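NalD (Pseudomonas aeruginosa PAO1, PDB 5DAJ) represses, as a dimeric TetR-family regulator, the MexAB-OprM multidrug efflux pump, whose expression is induced when novobiocin binds to the repressor. Local coordinates at residues P84-L88 with L143-C149; L109-Q114 with F174-R179; F136-E141 with S163-H167; V151-M157 with R199-W205. All blocks are in the same frame, centred on the assembly; numbering follows the deposited sequence.

Contact 1. Residues P84-L88 with L143-C149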
# COMPACT_ATOMS: atom_id res chain seq x y z
N PRO A 84 -21.15 13.75 -12.28
CA PRO A 84 -20.67 13.03 -11.12
C PRO A 84 -19.36 12.35 -11.35
O PRO A 84 -18.88 11.75 -10.42
CB PRO A 84 -21.78 12.02 -10.88
CG PRO A 84 -22.42 11.81 -12.20
CD PRO A 84 -21.76 12.70 -13.18
N LEU A 85 -18.79 12.44 -12.53
CA LEU A 85 -17.50 11.84 -12.75
C LEU A 85 -16.58 12.87 -12.21
O LEU A 85 -15.43 12.62 -11.94
CB LEU A 85 -17.23 11.56 -14.21
CG LEU A 85 -17.81 10.24 -14.71
CD1 LEU A 85 -17.19 9.77 -16.00
CD2 LEU A 85 -17.70 9.15 -13.67
N ARG A 86 -17.13 14.05 -12.04
CA ARG A 86 -16.40 15.19 -11.46
C ARG A 86 -16.40 15.11 -9.93
O ARG A 86 -15.38 15.38 -9.28
CB ARG A 86 -17.06 16.51 -11.87
CG ARG A 86 -16.32 17.78 -11.42
CD ARG A 86 -14.88 17.83 -11.90
NE ARG A 86 -14.20 19.05 -11.46
CZ ARG A 86 -13.06 19.53 -11.96
NH1 ARG A 86 -12.43 18.90 -12.96
NH2 ARG A 86 -12.55 20.65 -11.46
N SER A 87 -17.55 14.78 -9.35
CA SER A 87 -17.66 14.61 -7.89
C SER A 87 -16.68 13.55 -7.39
O SER A 87 -16.07 13.71 -6.32
CB SER A 87 -19.09 14.21 -7.49
OG SER A 87 -20.04 15.17 -7.93
N LEU A 88 -16.55 12.47 -8.16
CA LEU A 88 -15.61 11.39 -7.84
C LEU A 88 -14.16 11.90 -7.84
O LEU A 88 -13.40 11.60 -6.91
CB LEU A 88 -15.76 10.22 -8.81
CG LEU A 88 -14.76 9.08 -8.63
CD1 LEU A 88 -14.86 8.47 -7.24
CD2 LEU A 88 -14.97 8.02 -9.69
N LEU A 143 -21.07 3.65 -10.33
CA LEU A 143 -20.98 4.99 -10.94
C LEU A 143 -20.53 4.91 -12.40
O LEU A 143 -21.19 5.45 -13.28
CB LEU A 143 -20.05 5.90 -10.13
CG LEU A 143 -19.60 7.23 -10.75
CD1 LEU A 143 -20.76 8.03 -11.29
CD2 LEU A 143 -18.85 8.05 -9.72
N PHE A 144 -19.41 4.24 -12.64
CA PHE A 144 -18.90 4.04 -14.01
C PHE A 144 -19.87 3.23 -14.89
O PHE A 144 -19.88 3.38 -16.10
CB PHE A 144 -17.54 3.33 -14.00
CG PHE A 144 -16.41 4.18 -13.53
CD1 PHE A 144 -16.04 5.33 -14.21
CD2 PHE A 144 -15.68 3.82 -12.41
CE1 PHE A 144 -14.99 6.11 -13.77
CE2 PHE A 144 -14.64 4.60 -11.96
CZ PHE A 144 -14.29 5.75 -12.64
N ALA A 145 -20.68 2.38 -14.25
CA ALA A 145 -21.63 1.50 -14.95
C ALA A 145 -22.92 2.20 -15.42
O ALA A 145 -23.65 1.63 -16.23
CB ALA A 145 -22.00 0.32 -14.06
N ARG A 146 -23.19 3.40 -14.92
CA ARG A 146 -24.36 4.18 -15.37
C ARG A 146 -24.20 4.55 -16.83
O ARG A 146 -23.10 4.85 -17.28
CB ARG A 146 -24.54 5.47 -14.56
CG ARG A 146 -24.75 5.28 -13.07
CD ARG A 146 -24.89 6.58 -12.32
NE ARG A 146 -24.69 6.39 -10.89
CZ ARG A 146 -24.41 7.37 -10.02
NH1 ARG A 146 -24.32 8.64 -10.41
NH2 ARG A 146 -24.23 7.06 -8.73
N ASP A 147 -25.32 4.56 -17.56
CA ASP A 147 -25.32 4.88 -19.00
C ASP A 147 -24.65 6.22 -19.30
O ASP A 147 -23.86 6.34 -20.24
CB ASP A 147 -26.76 4.91 -19.55
CG ASP A 147 -27.43 3.55 -19.49
OD1 ASP A 147 -26.87 2.58 -20.04
OD2 ASP A 147 -28.53 3.44 -18.91
N GLU A 148 -24.98 7.21 -18.48
CA GLU A 148 -24.43 8.58 -18.58
C GLU A 148 -22.90 8.60 -18.53
O GLU A 148 -22.25 9.35 -19.26
CB GLU A 148 -24.96 9.50 -17.46
CG GLU A 148 -26.45 9.38 -17.12
CD GLU A 148 -26.72 8.41 -15.98
OE1 GLU A 148 -27.28 7.32 -16.24
OE2 GLU A 148 -26.36 8.72 -14.82
N CYS A 149 -22.35 7.76 -17.66
CA CYS A 149 -20.90 7.68 -17.42
C CYS A 149 -20.21 6.66 -18.33
O CYS A 149 -19.22 6.99 -18.98
CB CYS A 149 -20.64 7.30 -15.95
SG CYS A 149 -21.45 8.41 -14.78
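Leu88 and Leu143 face each other with the same first torsion, each CG anti to the backbone N (chi1 176° and 168°), and this sends a methyl of each into the gap between the two helices. Leu85 is turned differently, its CG lying beside its own backbone N (chi1 -84°), which swings CD2 across toward the other segment although its CB starts off to one side. CD2 of Leu85 is therefore the methyl on which most of the contact converges: it lies 4.0 Å from Leu143 CG and 4.0 Å from Cys149 SG. Further along, Leu88 CD2 meets Phe144 CZ at 3.8 Å and Leu143 CD2 at 3.9 Å, so the Phe144 ring is met obliquely by two leucines about one turn apart, Leu88 at CZ and Leu85 at CE1. Pro84 closes the outer end. Its CB rests 4.1 Å from Leu143 CD1, while its CG approaches the Arg146 guanidinium at NH1. Leu143 CD1 lies over one face of that guanidinium, and NH1 makes a weak hydrogen bond with the carbonyl of Leu76. Arg146 is also the N-cap residue of helix 147-150, at the bend where the chain leaves helix 123-145. On the inner side Leu88 continues onto Leu166, and Phe144 onto Pro159 and Ala162, all of helix 159-179. No hydrogen bond crosses between the segments. This is apolar helix-end packing, in which the start of helix 84-101 meets the bend between helices 123-145 and 147-150 within the all-helical C-terminal domain of a TetR-family repressor.

Contact 2. Residues L109-Q114 with F174-R179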
# COMPACT_ATOMS: atom_id res chain seq x y z
N LEU A 109 -3.70 6.58 9.77
CA LEU A 109 -3.41 5.88 8.50
C LEU A 109 -1.96 5.43 8.41
O LEU A 109 -1.69 4.38 7.82
CB LEU A 109 -3.77 6.72 7.28
CG LEU A 109 -5.27 6.90 7.04
CD1 LEU A 109 -5.45 7.77 5.82
CD2 LEU A 109 -6.01 5.60 6.84
N THR A 110 -1.04 6.18 9.00
CA THR A 110 0.37 5.75 9.09
C THR A 110 0.43 4.48 9.94
O THR A 110 1.19 3.56 9.63
CB THR A 110 1.31 6.85 9.73
OG1 THR A 110 1.22 8.09 9.04
CG2 THR A 110 2.80 6.51 9.77
N ILE A 111 -0.39 4.40 10.99
CA ILE A 111 -0.47 3.16 11.77
C ILE A 111 -0.95 2.00 10.90
O ILE A 111 -0.32 0.94 10.86
CB ILE A 111 -1.40 3.29 12.99
CG1 ILE A 111 -0.80 4.23 14.03
CG2 ILE A 111 -1.63 1.93 13.62
CD1 ILE A 111 -1.79 4.70 15.06
N LEU A 112 -2.07 2.23 10.22
CA LEU A 112 -2.71 1.22 9.37
C LEU A 112 -1.78 0.62 8.31
O LEU A 112 -1.73 -0.59 8.12
CB LEU A 112 -3.93 1.81 8.66
CG LEU A 112 -4.57 0.92 7.60
CD1 LEU A 112 -5.03 -0.38 8.22
CD2 LEU A 112 -5.73 1.63 6.91
N MSE A 113 -1.03 1.48 7.64
CA MSE A 113 -0.24 1.05 6.49
C MSE A 113 1.21 0.83 6.77
O MSE A 113 1.92 0.25 5.95
CB MSE A 113 -0.36 2.12 5.44
CG MSE A 113 -1.84 2.30 5.12
SE MSE A 113 -2.03 3.38 3.52
CE MSE A 113 -4.00 3.29 3.41
N GLN A 114 1.65 1.20 7.96
CA GLN A 114 3.07 1.21 8.30
C GLN A 114 3.46 0.59 9.64
O GLN A 114 4.59 0.08 9.78
CB GLN A 114 3.53 2.65 8.30
CG GLN A 114 4.96 2.84 7.87
CD GLN A 114 5.03 3.26 6.44
OE1 GLN A 114 4.35 4.21 6.03
NE2 GLN A 114 5.84 2.55 5.66
N PHE A 174 -1.43 7.24 -1.06
CA PHE A 174 -1.46 7.22 0.41
C PHE A 174 -0.26 6.44 0.95
O PHE A 174 0.47 6.93 1.80
CB PHE A 174 -2.75 6.58 0.94
CG PHE A 174 -3.90 7.54 1.06
CD1 PHE A 174 -4.29 8.30 -0.02
CD2 PHE A 174 -4.62 7.64 2.25
CE1 PHE A 174 -5.36 9.18 0.09
CE2 PHE A 174 -5.69 8.51 2.37
CZ PHE A 174 -6.06 9.28 1.29
N ASN A 175 -0.06 5.25 0.41
CA ASN A 175 1.01 4.37 0.86
C ASN A 175 2.40 4.98 0.65
O ASN A 175 3.21 5.02 1.58
CB ASN A 175 0.94 3.02 0.14
CG ASN A 175 1.37 1.88 1.02
OD1 ASN A 175 2.56 1.55 1.08
ND2 ASN A 175 0.42 1.28 1.72
N ASP A 176 2.65 5.44 -0.58
CA ASP A 176 3.92 6.09 -0.94
C ASP A 176 4.19 7.29 -0.04
O ASP A 176 5.27 7.40 0.54
CB ASP A 176 3.94 6.54 -2.41
CG ASP A 176 4.71 5.59 -3.32
OD1 ASP A 176 5.49 4.75 -2.84
OD2 ASP A 176 4.53 5.68 -4.56
N TRP A 177 3.22 8.18 0.06
CA TRP A 177 3.43 9.45 0.77
C TRP A 177 3.65 9.24 2.26
O TRP A 177 4.53 9.86 2.85
CB TRP A 177 2.27 10.43 0.59
CG TRP A 177 2.64 11.77 1.10
CD1 TRP A 177 3.40 12.70 0.47
CD2 TRP A 177 2.31 12.32 2.38
NE1 TRP A 177 3.55 13.81 1.26
CE2 TRP A 177 2.89 13.60 2.44
CE3 TRP A 177 1.57 11.86 3.47
CZ2 TRP A 177 2.76 14.43 3.56
CZ3 TRP A 177 1.44 12.69 4.58
CH2 TRP A 177 2.03 13.96 4.61
N LEU A 178 2.85 8.37 2.87
CA LEU A 178 2.99 8.04 4.29
C LEU A 178 4.31 7.32 4.60
O LEU A 178 4.89 7.53 5.65
CB LEU A 178 1.82 7.19 4.76
CG LEU A 178 0.46 7.88 4.77
CD1 LEU A 178 -0.67 6.87 4.89
CD2 LEU A 178 0.38 8.91 5.88
N ARG A 179 4.78 6.50 3.66
CA ARG A 179 6.11 5.86 3.75
C ARG A 179 7.23 6.91 3.63
O ARG A 179 8.17 6.90 4.41
CB ARG A 179 6.28 4.79 2.67
CG ARG A 179 7.61 4.03 2.70
CD ARG A 179 7.77 3.06 1.54
NE ARG A 179 7.40 3.69 0.26
CZ ARG A 179 8.17 4.53 -0.43
NH1 ARG A 179 9.38 4.87 -0.02
NH2 ARG A 179 7.71 5.04 -1.56
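Leu178 sits as a knob in a hole formed by Leu109, Thr110, Met113 and Gln114. Its CG is anti to the carbonyl carbon (chi1 -67°), and the branch divides the work: CD1 meets Leu109 CB at 3.9 Å, while CD2 comes 3.4 Å from Thr110 OG1. That hydroxyl is not left to the methyl, since it is hydrogen-bonded to the carbonyl of Arg106 one turn earlier. Met113, modelled as selenomethionine, runs extended beyond CG and lays its SE atom alongside segment 174-179. There SE is 4.0 Å from Leu178 CD1 and 3.7 Å from Asn175 ND2, with Phe174 CB slightly farther off. Toward Phe174, Leu109 extends CD1 to the edge of the ring, in the ring plane, and touches CE2 at 3.5 Å. Gln114 completes the hole, its side chain bent at chi2 and lying near Arg179. Arg179 itself leads away from this interface, bent at chi3, and its NH2 forms a salt bridge with Asp176 OD1 at 2.6 Å. The oxygen lies in the guanidinium plane but is met from above the carboxylate plane. The helix segments cross steeply, at 104° with axes 10.0 Å apart. Helix 84-101 backs the same core, with Leu99 against Leu178 and Ala95 against Phe174. Asn175 packs on Asn175 of the second subunit, and Arg179 NH1 bonds to its Asn130. Elsewhere on helix 103-114, Ile111 packs on helices 6-26 and 54-63, placing this crossing between the N-terminal helices and the dimer interface.

Contact 3. Residues F136-E141 with S163-H167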
# COMPACT_ATOMS: atom_id res chain seq x y z
N PHE A 136 -16.33 0.93 -1.28
CA PHE A 136 -15.88 2.06 -2.11
C PHE A 136 -15.73 1.64 -3.59
O PHE A 136 -16.17 2.34 -4.50
CB PHE A 136 -14.55 2.64 -1.61
CG PHE A 136 -13.98 3.70 -2.51
CD1 PHE A 136 -14.43 5.01 -2.42
CD2 PHE A 136 -13.03 3.38 -3.47
CE1 PHE A 136 -13.92 5.99 -3.27
CE2 PHE A 136 -12.52 4.35 -4.33
CZ PHE A 136 -12.97 5.66 -4.22
N ILE A 137 -15.11 0.49 -3.79
CA ILE A 137 -14.93 -0.07 -5.13
C ILE A 137 -16.26 -0.36 -5.82
O ILE A 137 -16.43 -0.06 -7.01
CB ILE A 137 -14.04 -1.34 -5.09
CG1 ILE A 137 -12.59 -0.91 -4.82
CG2 ILE A 137 -14.13 -2.12 -6.40
CD1 ILE A 137 -11.59 -2.03 -4.69
N GLU A 138 -17.19 -0.95 -5.08
CA GLU A 138 -18.53 -1.26 -5.62
C GLU A 138 -19.32 -0.01 -6.00
O GLU A 138 -20.03 0.00 -7.01
CB GLU A 138 -19.33 -2.14 -4.64
CG GLU A 138 -19.05 -3.62 -4.83
CD GLU A 138 -19.56 -4.48 -3.69
OE1 GLU A 138 -20.53 -4.06 -3.01
OE2 GLU A 138 -19.00 -5.59 -3.50
N LEU A 139 -19.17 1.04 -5.21
CA LEU A 139 -19.78 2.35 -5.50
C LEU A 139 -19.25 2.96 -6.79
O LEU A 139 -20.03 3.39 -7.64
CB LEU A 139 -19.57 3.34 -4.35
CG LEU A 139 -20.77 3.71 -3.47
CD1 LEU A 139 -21.55 2.51 -2.97
CD2 LEU A 139 -20.31 4.55 -2.29
N CYS A 140 -17.92 2.99 -6.93
CA CYS A 140 -17.28 3.49 -8.15
C CYS A 140 -17.69 2.67 -9.37
O CYS A 140 -18.04 3.23 -10.42
CB CYS A 140 -15.77 3.48 -8.02
SG CYS A 140 -15.17 4.72 -6.88
N GLU A 141 -17.66 1.36 -9.22
CA GLU A 141 -18.08 0.43 -10.27
C GLU A 141 -19.48 0.80 -10.76
O GLU A 141 -19.70 1.00 -11.96
CB GLU A 141 -18.06 -1.01 -9.76
CG GLU A 141 -18.08 -2.07 -10.86
CD GLU A 141 -17.75 -3.47 -10.35
OE1 GLU A 141 -17.19 -3.60 -9.23
OE2 GLU A 141 -18.05 -4.44 -11.07
N SER A 163 -12.85 1.13 -11.68
CA SER A 163 -12.94 1.33 -10.22
C SER A 163 -11.71 0.80 -9.50
O SER A 163 -11.27 1.38 -8.50
CB SER A 163 -14.20 0.69 -9.64
OG SER A 163 -14.28 -0.67 -9.99
N ARG A 164 -11.18 -0.31 -10.00
CA ARG A 164 -10.03 -0.97 -9.38
C ARG A 164 -8.72 -0.25 -9.69
O ARG A 164 -7.88 -0.11 -8.82
CB ARG A 164 -9.94 -2.43 -9.78
CG ARG A 164 -10.98 -3.27 -9.06
CD ARG A 164 -11.38 -4.51 -9.81
NE ARG A 164 -12.37 -5.25 -9.04
CZ ARG A 164 -13.66 -4.94 -8.93
NH1 ARG A 164 -14.17 -3.86 -9.50
NH2 ARG A 164 -14.46 -5.72 -8.23
N ALA A 165 -8.58 0.20 -10.93
CA ALA A 165 -7.43 1.02 -11.33
C ALA A 165 -7.39 2.30 -10.50
O ALA A 165 -6.35 2.64 -9.93
CB ALA A 165 -7.50 1.37 -12.81
N LEU A 166 -8.54 2.96 -10.38
CA LEU A 166 -8.64 4.21 -9.62
C LEU A 166 -8.29 4.00 -8.16
O LEU A 166 -7.47 4.72 -7.61
CB LEU A 166 -10.03 4.83 -9.72
CG LEU A 166 -10.24 6.12 -8.91
CD1 LEU A 166 -9.22 7.20 -9.24
CD2 LEU A 166 -11.63 6.66 -9.12
N HIS A 167 -8.92 3.02 -7.53
CA HIS A 167 -8.70 2.76 -6.11
C HIS A 167 -7.24 2.43 -5.82
O HIS A 167 -6.68 2.89 -4.81
CB HIS A 167 -9.57 1.63 -5.57
CG HIS A 167 -9.33 1.35 -4.12
ND1 HIS A 167 -8.49 0.35 -3.69
CD2 HIS A 167 -9.73 2.01 -3.01
CE1 HIS A 167 -8.42 0.38 -2.37
NE2 HIS A 167 -9.17 1.37 -1.94
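The two helix segments pass at 129° with their axes 9.2 Å apart, and their backbones come nearest where Glu141 lies beside Ser163, CA to CA 5.2 Å. At this close point the small side chains mesh, Cys140 CB meeting Ser163 CB at 3.6 Å. Ser163 OG turns back to its own helix and bonds to the carbonyls of Arg160 and Pro159. Beyond it, Arg164 NH1 donates an almost straight hydrogen bond to Glu141 OE1, 3.0 Å long with 169° at the hydrogen, as part of a salt bridge, and also bonds to Arg160 O of its own helix. The carboxylate oxygen lies at the guanidinium edge, in its plane, yet is approached from above the carboxylate plane. Ile137 CG2 covers one guanidinium face, 3.6 Å from NH1, while its CG1 and CD1 run on toward the His167 ring. Phe136 swings its ring across with CG anti to the backbone N (chi1 174°), and its CD2 comes 3.6 Å from His167 CD2 in an oblique aromatic pair. Two bonds reach the second subunit: His167 ND1 to its Asp176, and Arg164 NE weakly to its Leu183 carbonyl. The chemistry thus ties the packing within one subunit to the dimer interface, and Asp176 of the second subunit would tend to stabilise a protonated His167, if it is charged.

Contact 4. Residues V151-M157 with R199-W205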
# COMPACT_ATOMS: atom_id res chain seq x y z
N VAL A 151 -20.82 5.46 -21.23
CA VAL A 151 -20.65 5.98 -22.60
C VAL A 151 -19.37 6.81 -22.77
O VAL A 151 -18.82 6.89 -23.88
CB VAL A 151 -21.90 6.80 -23.02
CG1 VAL A 151 -21.66 7.64 -24.26
CG2 VAL A 151 -23.08 5.87 -23.26
N ARG A 152 -18.91 7.41 -21.68
CA ARG A 152 -17.72 8.28 -21.68
C ARG A 152 -16.40 7.55 -21.46
O ARG A 152 -15.33 8.17 -21.56
CB ARG A 152 -17.87 9.36 -20.62
CG ARG A 152 -19.16 10.16 -20.71
CD ARG A 152 -19.17 11.32 -19.74
NE ARG A 152 -18.00 12.18 -19.91
CZ ARG A 152 -17.59 13.10 -19.05
NH1 ARG A 152 -18.26 13.34 -17.92
NH2 ARG A 152 -16.49 13.81 -19.33
N LEU A 153 -16.44 6.27 -21.11
CA LEU A 153 -15.22 5.48 -20.95
C LEU A 153 -14.61 5.17 -22.31
O LEU A 153 -15.34 5.08 -23.29
CB LEU A 153 -15.49 4.17 -20.19
CG LEU A 153 -15.98 4.26 -18.75
CD1 LEU A 153 -16.24 2.87 -18.20
CD2 LEU A 153 -15.00 5.00 -17.85
N HIS A 154 -13.29 5.00 -22.35
CA HIS A 154 -12.63 4.59 -23.60
C HIS A 154 -13.01 3.15 -23.96
O HIS A 154 -13.40 2.38 -23.08
CB HIS A 154 -11.09 4.70 -23.54
CG HIS A 154 -10.57 6.09 -23.65
ND1 HIS A 154 -10.63 7.00 -22.62
CD2 HIS A 154 -9.95 6.73 -24.68
CE1 HIS A 154 -10.08 8.14 -23.00
NE2 HIS A 154 -9.66 8.00 -24.25
N PRO A 155 -12.91 2.79 -25.26
CA PRO A 155 -13.15 1.41 -25.72
C PRO A 155 -12.36 0.39 -24.90
O PRO A 155 -11.15 0.54 -24.76
CB PRO A 155 -12.61 1.43 -27.15
CG PRO A 155 -12.84 2.83 -27.60
CD PRO A 155 -12.68 3.70 -26.39
N GLY A 156 -13.04 -0.59 -24.33
CA GLY A 156 -12.37 -1.65 -23.56
C GLY A 156 -12.07 -1.34 -22.10
O GLY A 156 -11.52 -2.18 -21.39
N MSE A 157 -12.39 -0.12 -21.66
CA MSE A 157 -12.45 0.20 -20.23
C MSE A 157 -13.81 -0.18 -19.71
O MSE A 157 -14.82 0.41 -20.10
CB MSE A 157 -12.23 1.69 -19.95
CG MSE A 157 -10.75 2.07 -19.98
SE MSE A 157 -9.75 0.99 -18.66
CE MSE A 157 -11.10 0.96 -17.23
N ARG A 199 -7.83 11.17 -17.13
CA ARG A 199 -7.73 11.45 -18.55
C ARG A 199 -7.70 10.12 -19.31
O ARG A 199 -8.26 10.00 -20.40
CB ARG A 199 -6.47 12.26 -18.85
CG ARG A 199 -6.43 12.86 -20.25
CD ARG A 199 -5.04 13.36 -20.60
NE ARG A 199 -4.67 14.53 -19.81
CZ ARG A 199 -4.57 15.76 -20.30
NH1 ARG A 199 -4.82 15.99 -21.58
NH2 ARG A 199 -4.22 16.77 -19.51
N GLY A 200 -7.04 9.11 -18.73
CA GLY A 200 -6.94 7.78 -19.33
C GLY A 200 -8.22 6.96 -19.31
O GLY A 200 -8.42 6.08 -20.15
N LEU A 201 -9.07 7.21 -18.33
CA LEU A 201 -10.36 6.51 -18.20
C LEU A 201 -11.45 7.14 -19.05
O LEU A 201 -12.25 6.42 -19.66
CB LEU A 201 -10.82 6.47 -16.75
CG LEU A 201 -10.01 5.62 -15.77
CD1 LEU A 201 -10.45 5.90 -14.34
CD2 LEU A 201 -10.14 4.14 -16.07
N VAL A 202 -11.49 8.47 -19.08
CA VAL A 202 -12.63 9.22 -19.63
C VAL A 202 -12.28 9.99 -20.91
O VAL A 202 -11.25 10.66 -20.99
CB VAL A 202 -13.21 10.19 -18.57
CG1 VAL A 202 -14.44 10.91 -19.09
CG2 VAL A 202 -13.57 9.43 -17.31
N ARG A 203 -13.18 9.92 -21.89
CA ARG A 203 -12.95 10.43 -23.26
C ARG A 203 -12.60 11.91 -23.34
O ARG A 203 -11.60 12.28 -23.96
CB ARG A 203 -14.15 10.16 -24.18
CG ARG A 203 -13.95 8.98 -25.11
CD ARG A 203 -15.20 8.72 -25.92
NE ARG A 203 -15.44 7.36 -26.36
CZ ARG A 203 -14.75 6.65 -27.25
NH1 ARG A 203 -13.64 7.10 -27.83
NH2 ARG A 203 -15.19 5.42 -27.53
N ASP A 204 -13.43 12.75 -22.73
CA ASP A 204 -13.30 14.20 -22.90
C ASP A 204 -12.31 14.82 -21.93
O ASP A 204 -11.34 15.45 -22.35
CB ASP A 204 -14.67 14.89 -22.83
CG ASP A 204 -15.38 14.95 -24.20
OD1 ASP A 204 -14.78 14.57 -25.23
OD2 ASP A 204 -16.55 15.39 -24.23
N TRP A 205 -12.54 14.62 -20.64
CA TRP A 205 -11.73 15.22 -19.56
C TRP A 205 -10.95 16.47 -19.97
O TRP A 205 -11.12 17.53 -19.38
CB TRP A 205 -10.77 14.20 -18.95
CG TRP A 205 -10.51 14.49 -17.51
CD1 TRP A 205 -9.38 15.02 -16.97
CD2 TRP A 205 -11.43 14.33 -16.43
NE1 TRP A 205 -9.53 15.17 -15.61
CE2 TRP A 205 -10.78 14.76 -15.26
CE3 TRP A 205 -12.74 13.85 -16.35
CZ2 TRP A 205 -11.40 14.72 -14.00
CZ3 TRP A 205 -13.35 13.82 -15.10
CH2 TRP A 205 -12.68 14.25 -13.95
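The carbonyl oxygen of Leu201 is gripped twice by His154. The backbone N donates to it at 3.2 Å, tilted from the carbonyl plane, and the ring ND1 adds a weak but nearly straight bond of 3.4 Å (173° at the hydrogen). The His154 ring takes that place with CG anti to its carbonyl carbon (chi1 -76°), and Arg203 CG lies over one of its faces. In the other direction Arg203 N donates to Arg152 O at 2.8 Å. These two backbone bonds flank Leu153 and Val202, whose CA atoms are 4.7 Å apart, in the pattern of an antiparallel non-hydrogen-bonded pair; it is a single bridge in a protein otherwise without strands. The bent chain of Arg152 brings its guanidinium over Val202, with CG1 against one face and 3.6 Å from NH2. NH1 of the same group forms a salt bridge with Asp83. The Arg203 guanidinium comes up to Pro155 CD, in the type II turn from His154 to Met157, crossing the proline about at right angles. Deeper in, Met157, a selenomethionine bent at chi2 and chi3, sets CE 3.5 Å from Leu201 CD2. Met157 packs on His192 of the second subunit, and Leu201 on its Pro196. The chemistry implies that the last carbonyl of helix 186-201, which has no later helical NH to bond to, is satisfied by the loop, and the weak ND1 bond, if formed, would place a proton on that nitrogen.

In the fold
Contacts 1, 3 and 4 form one continuous region of the C-terminal domain. The centre of contact 1 lies about 11 Å from those of contacts 3 and 4. It touches contact 3 through Leu88 against Leu166 and Cys140, and contact 4 through Leu85 against Val202 and Phe144 against Leu153. Contacts 3 and 4 are about 15 Å apart between centres and do not touch. Contact 2 stands off toward the N-terminal helices, its centre about 20 Å from that of contact 3 and about 30 Å from that of contact 4. Helix 159-179 serves both contacts 2 and 3, and the two meet across the dimer, where His167 bonds to Asp176 of the second subunit.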